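Local coordinates for protein EF-P arginine 32 rhamnosyl-transferase (Pseudomonas putida KT2440, PDB 5NV8) that belongs to the EarP family of bacterial rhamnosyltransferases, enzymes of the GT-B type built from two facing Rossmann-like domains, at residues D193-A198 with P224-V229; A171-F176 with L274-D279. All blocks are in the same frame, centred on the assembly; numbering follows the deposited sequence.

Contact 1 of 2, residues D193-A198 with P224-V229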
ATOM      1  N   ASP A 193     -17.599  -1.031  13.906  1.00 46.84           N
ATOM      2  CA  ASP A 193     -17.758  -1.766  15.160  1.00 45.17           C
ATOM      3  C   ASP A 193     -17.050  -3.105  14.989  1.00 43.88           C
ATOM      4  O   ASP A 193     -17.600  -4.039  14.399  1.00 51.37           O
ATOM      5  CB  ASP A 193     -19.231  -1.947  15.513  1.00 45.51           C
ATOM      6  CG  ASP A 193     -19.434  -2.417  16.942  1.00 49.85           C
ATOM      7  OD1 ASP A 193     -18.434  -2.753  17.612  1.00 51.77           O
ATOM      8  OD2 ASP A 193     -20.598  -2.455  17.397  1.00 55.20           O
ATOM      9  N   LEU A 194     -15.828  -3.191  15.510  1.00 44.12           N
ATOM     10  CA  LEU A 194     -14.999  -4.376  15.331  1.00 38.82           C
ATOM     11  C   LEU A 194     -15.679  -5.608  15.915  1.00 42.91           C
ATOM     12  O   LEU A 194     -16.137  -5.597  17.062  1.00 44.56           O
ATOM     13  CB  LEU A 194     -13.635  -4.151  15.990  1.00 43.60           C
ATOM     14  CG  LEU A 194     -12.499  -5.166  15.817  1.00 45.15           C
ATOM     15  CD1 LEU A 194     -12.524  -6.231  16.913  1.00 45.44           C
ATOM     16  CD2 LEU A 194     -12.522  -5.802  14.432  1.00 31.47           C
ATOM     17  N   VAL A 195     -15.752  -6.670  15.117  1.00 41.08           N
ATOM     18  CA  VAL A 195     -16.303  -7.944  15.575  1.00 38.76           C
ATOM     19  C   VAL A 195     -15.312  -8.554  16.560  1.00 34.37           C
ATOM     20  O   VAL A 195     -14.154  -8.797  16.193  1.00 30.56           O
ATOM     21  CB  VAL A 195     -16.584  -8.895  14.400  1.00 36.88           C
ATOM     22  CG1 VAL A 195     -17.172 -10.203  14.904  1.00 35.96           C
ATOM     23  CG2 VAL A 195     -17.521  -8.245  13.396  1.00 39.49           C
ATOM     24  N   PRO A 196     -15.711  -8.813  17.804  1.00 40.93           N
ATOM     25  CA  PRO A 196     -14.755  -9.321  18.798  1.00 34.24           C
ATOM     26  C   PRO A 196     -14.158 -10.655  18.371  1.00 30.14           C
ATOM     27  O   PRO A 196     -14.868 -11.559  17.927  1.00 33.60           O
ATOM     28  CB  PRO A 196     -15.602  -9.458  20.069  1.00 33.43           C
ATOM     29  CG  PRO A 196     -16.782  -8.566  19.847  1.00 43.58           C
ATOM     30  CD  PRO A 196     -17.052  -8.614  18.376  1.00 38.21           C
ATOM     31  N   GLY A 197     -12.838 -10.765  18.505  1.00 29.36           N
ATOM     32  CA  GLY A 197     -12.126 -11.972  18.137  1.00 34.23           C
ATOM     33  C   GLY A 197     -12.017 -12.240  16.653  1.00 41.59           C
ATOM     34  O   GLY A 197     -11.619 -13.343  16.267  1.00 53.72           O
ATOM     35  N   ALA A 198     -12.349 -11.272  15.807  1.00 26.74           N
ATOM     36  CA  ALA A 198     -12.344 -11.463  14.365  1.00 28.47           C
ATOM     37  C   ALA A 198     -11.025 -11.008  13.751  1.00 28.18           C
ATOM     38  O   ALA A 198     -10.399 -10.049  14.209  1.00 24.87           O
ATOM     39  CB  ALA A 198     -13.497 -10.704  13.708  1.00 26.40           C
ATOM     40  N   PRO A 224     -14.443 -15.848  12.840  1.00 26.17           N
ATOM     41  CA  PRO A 224     -15.036 -14.710  12.130  1.00 27.57           C
ATOM     42  C   PRO A 224     -13.990 -13.860  11.425  1.00 25.62           C
ATOM     43  O   PRO A 224     -12.816 -13.818  11.797  1.00 24.98           O
ATOM     44  CB  PRO A 224     -15.730 -13.919  13.244  1.00 38.32           C
ATOM     45  CG  PRO A 224     -15.003 -14.303  14.489  1.00 32.20           C
ATOM     46  CD  PRO A 224     -14.604 -15.738  14.301  1.00 29.40           C
ATOM     47  N   CYS A 225     -14.447 -13.169  10.383  1.00 25.89           N
ATOM     48  CA  CYS A 225     -13.614 -12.244   9.627  1.00 27.45           C
ATOM     49  C   CYS A 225     -14.358 -10.928   9.456  1.00 37.65           C
ATOM     50  O   CYS A 225     -15.547 -10.922   9.117  1.00 27.24           O
ATOM     51  CB  CYS A 225     -13.233 -12.822   8.259  1.00 39.02           C
ATOM     52  SG  CYS A 225     -12.381 -11.655   7.157  1.00 42.81           S
ATOM     53  N   HIS A 226     -13.656  -9.821   9.697  1.00 31.68           N
ATOM     54  CA  HIS A 226     -14.180  -8.475   9.486  1.00 26.65           C
ATOM     55  C   HIS A 226     -13.372  -7.832   8.365  1.00 26.21           C
ATOM     56  O   HIS A 226     -12.189  -7.526   8.543  1.00 26.31           O
ATOM     57  CB  HIS A 226     -14.106  -7.648  10.768  1.00 26.91           C
ATOM     58  CG  HIS A 226     -15.008  -6.452  10.769  1.00 28.26           C
ATOM     59  ND1 HIS A 226     -15.541  -5.921  11.924  1.00 29.99           N
ATOM     60  CD2 HIS A 226     -15.474  -5.686   9.754  1.00 29.05           C
ATOM     61  CE1 HIS A 226     -16.295  -4.880  11.620  1.00 30.87           C
ATOM     62  NE2 HIS A 226     -16.272  -4.716  10.310  1.00 30.51           N
ATOM     63  N   LEU A 227     -14.012  -7.633   7.215  1.00 32.35           N
ATOM     64  CA  LEU A 227     -13.356  -7.109   6.024  1.00 27.04           C
ATOM     65  C   LEU A 227     -13.736  -5.647   5.829  1.00 28.01           C
ATOM     66  O   LEU A 227     -14.923  -5.309   5.779  1.00 32.24           O
ATOM     67  CB  LEU A 227     -13.741  -7.930   4.791  1.00 29.52           C
ATOM     68  CG  LEU A 227     -13.114  -7.575   3.440  1.00 28.07           C
ATOM     69  CD1 LEU A 227     -11.669  -8.027   3.373  1.00 27.21           C
ATOM     70  CD2 LEU A 227     -13.914  -8.189   2.298  1.00 29.52           C
ATOM     71  N   LEU A 228     -12.729  -4.787   5.721  1.00 33.01           N
ATOM     72  CA  LEU A 228     -12.922  -3.356   5.514  1.00 31.93           C
ATOM     73  C   LEU A 228     -12.558  -3.019   4.076  1.00 33.76           C
ATOM     74  O   LEU A 228     -11.441  -3.295   3.632  1.00 36.83           O
ATOM     75  CB  LEU A 228     -12.082  -2.546   6.501  1.00 27.44           C
ATOM     76  CG  LEU A 228     -12.401  -2.809   7.978  1.00 27.27           C
ATOM     77  CD1 LEU A 228     -11.499  -1.995   8.900  1.00 38.58           C
ATOM     78  CD2 LEU A 228     -13.861  -2.559   8.290  1.00 30.57           C
ATOM     79  N   VAL A 229     -13.503  -2.422   3.353  1.00 33.78           N
ATOM     80  CA  VAL A 229     -13.397  -2.216   1.920  1.00 31.62           C
ATOM     81  C   VAL A 229     -13.617  -0.734   1.626  1.00 44.85           C
ATOM     82  O   VAL A 229     -14.734  -0.236   1.650  1.00 38.30           O
ATOM     83  CB  VAL A 229     -14.421  -3.083   1.154  1.00 45.02           C
ATOM     84  CG1 VAL A 229     -14.405  -2.744  -0.324  1.00 34.73           C
ATOM     85  CG2 VAL A 229     -14.137  -4.561   1.381  1.00 38.91           C
TER
HETATM   86  O   HOH W   1     -11.524 -14.824  14.186  1.00 48.23           O

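Contact 2 of 2, residues A171-F176 with L274-D279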
ATOM      1  N   ALA A 171       8.266   5.035  13.708  1.00 24.52           N
ATOM      2  CA  ALA A 171       8.003   5.413  15.093  1.00 36.66           C
ATOM      3  C   ALA A 171       6.525   5.712  15.315  1.00 31.40           C
ATOM      4  O   ALA A 171       5.955   5.312  16.337  1.00 27.45           O
ATOM      5  CB  ALA A 171       8.861   6.617  15.485  1.00 35.89           C
ATOM      6  N   ARG A 172       5.888   6.414  14.373  1.00 29.22           N
ATOM      7  CA  ARG A 172       4.455   6.672  14.486  1.00 24.49           C
ATOM      8  C   ARG A 172       3.646   5.388  14.375  1.00 31.56           C
ATOM      9  O   ARG A 172       2.551   5.295  14.942  1.00 37.28           O
ATOM     10  CB  ARG A 172       4.008   7.670  13.415  1.00 23.96           C
ATOM     11  CG  ARG A 172       4.445   9.106  13.672  1.00 30.22           C
ATOM     12  CD  ARG A 172       3.861  10.062  12.641  1.00 26.95           C
ATOM     13  NE  ARG A 172       4.677  10.129  11.432  1.00 31.53           N
ATOM     14  CZ  ARG A 172       4.345   9.562  10.275  1.00 43.75           C
ATOM     15  NH1 ARG A 172       3.210   8.883  10.170  1.00 37.91           N
ATOM     16  NH2 ARG A 172       5.149   9.672   9.223  1.00 25.65           N
ATOM     17  N   ARG A 173       4.164   4.392  13.651  1.00 26.29           N
ATOM     18  CA  ARG A 173       3.480   3.106  13.552  1.00 28.14           C
ATOM     19  C   ARG A 173       3.484   2.381  14.892  1.00 24.04           C
ATOM     20  O   ARG A 173       2.446   1.881  15.342  1.00 24.25           O
ATOM     21  CB  ARG A 173       4.141   2.249  12.472  1.00 30.22           C
ATOM     22  CG  ARG A 173       3.448   0.920  12.209  1.00 31.50           C
ATOM     23  CD  ARG A 173       4.389  -0.067  11.534  1.00 22.10           C
ATOM     24  NE  ARG A 173       5.655  -0.190  12.248  1.00 22.87           N
ATOM     25  CZ  ARG A 173       6.590  -1.097  11.976  1.00 36.04           C
ATOM     26  NH1 ARG A 173       6.411  -1.971  10.994  1.00 26.06           N
ATOM     27  NH2 ARG A 173       7.710  -1.131  12.687  1.00 31.06           N
ATOM     28  N   ASP A 174       4.643   2.328  15.549  1.00 24.81           N
ATOM     29  CA  ASP A 174       4.771   1.582  16.797  1.00 36.25           C
ATOM     30  C   ASP A 174       3.914   2.187  17.903  1.00 48.28           C
ATOM     31  O   ASP A 174       3.263   1.456  18.659  1.00 49.76           O
ATOM     32  CB  ASP A 174       6.239   1.535  17.215  1.00 34.90           C
ATOM     33  CG  ASP A 174       7.087   0.732  16.253  1.00 26.44           C
ATOM     34  OD1 ASP A 174       8.318   0.662  16.452  1.00 27.34           O
ATOM     35  OD2 ASP A 174       6.515   0.165  15.297  1.00 33.11           O
ATOM     36  N   GLY A 175       3.902   3.517  18.017  1.00 55.26           N
ATOM     37  CA  GLY A 175       3.081   4.155  19.032  1.00 49.58           C
ATOM     38  C   GLY A 175       1.595   3.940  18.816  1.00 41.95           C
ATOM     39  O   GLY A 175       0.829   3.865  19.780  1.00 29.49           O
ATOM     40  N   PHE A 176       1.170   3.837  17.557  1.00 35.32           N
ATOM     41  CA  PHE A 176      -0.238   3.585  17.266  1.00 35.84           C
ATOM     42  C   PHE A 176      -0.624   2.155  17.627  1.00 38.52           C
ATOM     43  O   PHE A 176      -1.644   1.924  18.286  1.00 41.77           O
ATOM     44  CB  PHE A 176      -0.521   3.867  15.789  1.00 32.86           C
ATOM     45  CG  PHE A 176      -1.946   3.618  15.383  1.00 25.30           C
ATOM     46  CD1 PHE A 176      -2.892   4.624  15.476  1.00 37.51           C
ATOM     47  CD2 PHE A 176      -2.337   2.380  14.903  1.00 24.63           C
ATOM     48  CE1 PHE A 176      -4.202   4.398  15.100  1.00 37.31           C
ATOM     49  CE2 PHE A 176      -3.644   2.148  14.529  1.00 24.79           C
ATOM     50  CZ  PHE A 176      -4.578   3.159  14.625  1.00 28.37           C
ATOM     51  N   LEU A 274      -5.367   2.693   8.907  1.00 23.84           N
ATOM     52  CA  LEU A 274      -6.098   1.496   8.502  1.00 37.05           C
ATOM     53  C   LEU A 274      -5.159   0.302   8.370  1.00 36.20           C
ATOM     54  O   LEU A 274      -5.412  -0.765   8.940  1.00 22.63           O
ATOM     55  CB  LEU A 274      -6.833   1.750   7.186  1.00 24.55           C
ATOM     56  CG  LEU A 274      -7.860   0.692   6.768  1.00 33.54           C
ATOM     57  CD1 LEU A 274      -8.861   0.438   7.885  1.00 30.15           C
ATOM     58  CD2 LEU A 274      -8.571   1.106   5.494  1.00 26.13           C
ATOM     59  N   LEU A 275      -4.063   0.470   7.622  1.00 26.44           N
ATOM     60  CA  LEU A 275      -3.115  -0.625   7.435  1.00 21.71           C
ATOM     61  C   LEU A 275      -2.550  -1.103   8.767  1.00 21.81           C
ATOM     62  O   LEU A 275      -2.443  -2.311   9.007  1.00 23.69           O
ATOM     63  CB  LEU A 275      -1.984  -0.191   6.503  1.00 21.55           C
ATOM     64  CG  LEU A 275      -2.351   0.170   5.060  1.00 38.12           C
ATOM     65  CD1 LEU A 275      -1.127   0.686   4.315  1.00 25.53           C
ATOM     66  CD2 LEU A 275      -2.959  -1.025   4.335  1.00 32.89           C
ATOM     67  N   TRP A 276      -2.189  -0.167   9.651  1.00 21.56           N
ATOM     68  CA  TRP A 276      -1.642  -0.529  10.954  1.00 35.97           C
ATOM     69  C   TRP A 276      -2.656  -1.255  11.831  1.00 36.91           C
ATOM     70  O   TRP A 276      -2.255  -1.951  12.770  1.00 45.44           O
ATOM     71  CB  TRP A 276      -1.139   0.722  11.681  1.00 22.04           C
ATOM     72  CG  TRP A 276      -0.150   1.539  10.900  1.00 31.48           C
ATOM     73  CD1 TRP A 276       0.582   1.131   9.820  1.00 35.64           C
ATOM     74  CD2 TRP A 276       0.216   2.907  11.137  1.00 32.04           C
ATOM     75  NE1 TRP A 276       1.380   2.158   9.374  1.00 30.67           N
ATOM     76  CE2 TRP A 276       1.172   3.258  10.163  1.00 24.51           C
ATOM     77  CE3 TRP A 276      -0.173   3.866  12.079  1.00 27.20           C
ATOM     78  CZ2 TRP A 276       1.747   4.526  10.105  1.00 29.61           C
ATOM     79  CZ3 TRP A 276       0.400   5.125  12.019  1.00 26.32           C
ATOM     80  CH2 TRP A 276       1.350   5.444  11.039  1.00 22.41           C
ATOM     81  N   SER A 277      -3.952  -1.117  11.546  1.00 31.19           N
ATOM     82  CA  SER A 277      -4.993  -1.649  12.417  1.00 23.02           C
ATOM     83  C   SER A 277      -5.376  -3.089  12.095  1.00 33.46           C
ATOM     84  O   SER A 277      -5.805  -3.818  12.996  1.00 28.50           O
ATOM     85  CB  SER A 277      -6.236  -0.759  12.340  1.00 23.85           C
ATOM     86  OG  SER A 277      -6.047   0.435  13.087  1.00 33.74           O
ATOM     87  N   CYS A 278      -5.221  -3.515  10.847  1.00 25.64           N
ATOM     88  CA  CYS A 278      -5.686  -4.815  10.390  1.00 29.40           C
ATOM     89  C   CYS A 278      -4.579  -5.863  10.496  1.00 32.20           C
ATOM     90  O   CYS A 278      -3.386  -5.551  10.481  1.00 29.49           O
ATOM     91  CB  CYS A 278      -6.173  -4.723   8.940  1.00 27.16           C
ATOM     92  SG  CYS A 278      -7.360  -3.422   8.614  1.00 34.10           S
ATOM     93  N   ASP A 279      -4.993  -7.129  10.588  1.00 24.55           N
ATOM     94  CA  ASP A 279      -4.050  -8.236  10.659  1.00 21.70           C
ATOM     95  C   ASP A 279      -3.603  -8.724   9.287  1.00 30.16           C
ATOM     96  O   ASP A 279      -2.655  -9.515   9.207  1.00 21.67           O
ATOM     97  CB  ASP A 279      -4.664  -9.399  11.447  1.00 26.14           C
ATOM     98  CG  ASP A 279      -5.228  -8.957  12.782  1.00 34.83           C
ATOM     99  OD1 ASP A 279      -4.458  -8.418  13.607  1.00 39.76           O
ATOM    100  OD2 ASP A 279      -6.446  -9.132  12.999  1.00 25.90           O
TER

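Contact 1 of 2, residues D193-A198 with P224-V229
H226 swings its imidazole CG anti to its own backbone N (chi1 -161°), while V195 holds CG2 beside its backbone N, and the two meet around ND1 of the ring. The contact joins a type II beta turn, V195 to A198, to strand 225-230 in the mixed, largely parallel sheet of a Rossmann-like domain. The turn closes with A198 N to V195 O at 3.1 Å, and G197 supplies its positive phi. V195 N gives a hydrogen bond to H226 ND1 over 3.3 Å, with 155° at the hydrogen and only 6° out of the ring plane. V195 CG2 packs against the same ND1 at 3.4 Å, and D193 O lies in the ring plane at the edge, 3.2 Å from H226 CE1. H226 NE2 bonds to Q261 OE1 of strand 258-263, so the imidazole is gripped at both nitrogens, consistent with a proton on NE2 and a lone pair on ND1. The turn leads directly into strand 199-203, which pairs with H226 through L199 and I201. Farther along the turn, A198 CB packs on P224 CB at 3.9 Å. One water then bridges the two backbones, donating to G197 O at 2.6 Å and to P224 O at 2.9 Å.

Contact 2 of 2, residues A171-F176 with L274-D279
R173 and W276 mark the nearest approach of two helical segments, their CA atoms 6.8 Å apart. Residues 171-176 lie wholly within helix 169-177, whereas 274-279 runs off the C-terminal end of helix 268-277, C278 being the first residue to leave helical phi/psi. It is a worked example of helix packing in which one large side chain dominates the interface: the indole of W276 reaches across and is met by R172, R173 and F176 of the other helix. R173 has CG anti to its backbone N (chi1 -176°), which sets that carbon over one face of the indole, 3.6 Å from the centroid of the five-membered ring and 6° off its normal, a CH-pi contact. Beyond CG the chain bends away, and the guanidinium makes a salt bridge with its neighbour, R173 NH2 to D174 OD2 at 3.1 Å, through weak hydrogen bonds. F176 receives the edge of the six-membered ring of W276 on its own face, an offset edge-to-face pair with planes at 60°, and F176 CB touches W276 CE3 at 3.7 Å. The carbonyl R172 O comes within 3.6 Å of W276 CZ3. At the edge of the phenyl ring, in its plane, sits S277 OG, whose hydrogen bond goes to R273 O. Q177 NE2 bonds W276 O, A295 of helix 287-295 packs against the W276 side chain, and C278 turns its side chain onto strand 199-203.

How the contacts relate
Followed from the N terminus, past strands 17-20 and 48-51, the chain enters helix 169-177, then helix 180-189, and reaches the loop 193-198 and strand 199-203, crosses helix 211-220 and returns on strand 225-230. Contact 1 closes this short beta-alpha-beta crossover, with 25 residues between its segments. Continuing through strand 258-263, the chain reaches helix 268-277, where contact 2 closes a loop of 97 residues, inside which contact 1 is nested. Contact 1 thus ties the turn before one strand to its parallel neighbour, and contact 2 joins helix 169-177 to helix 268-277, the latter lying against strand 199-203. Their centres lie about 17 Å apart, yet they touch: L228 CD1 meets L274 CD1 at 3.7 Å.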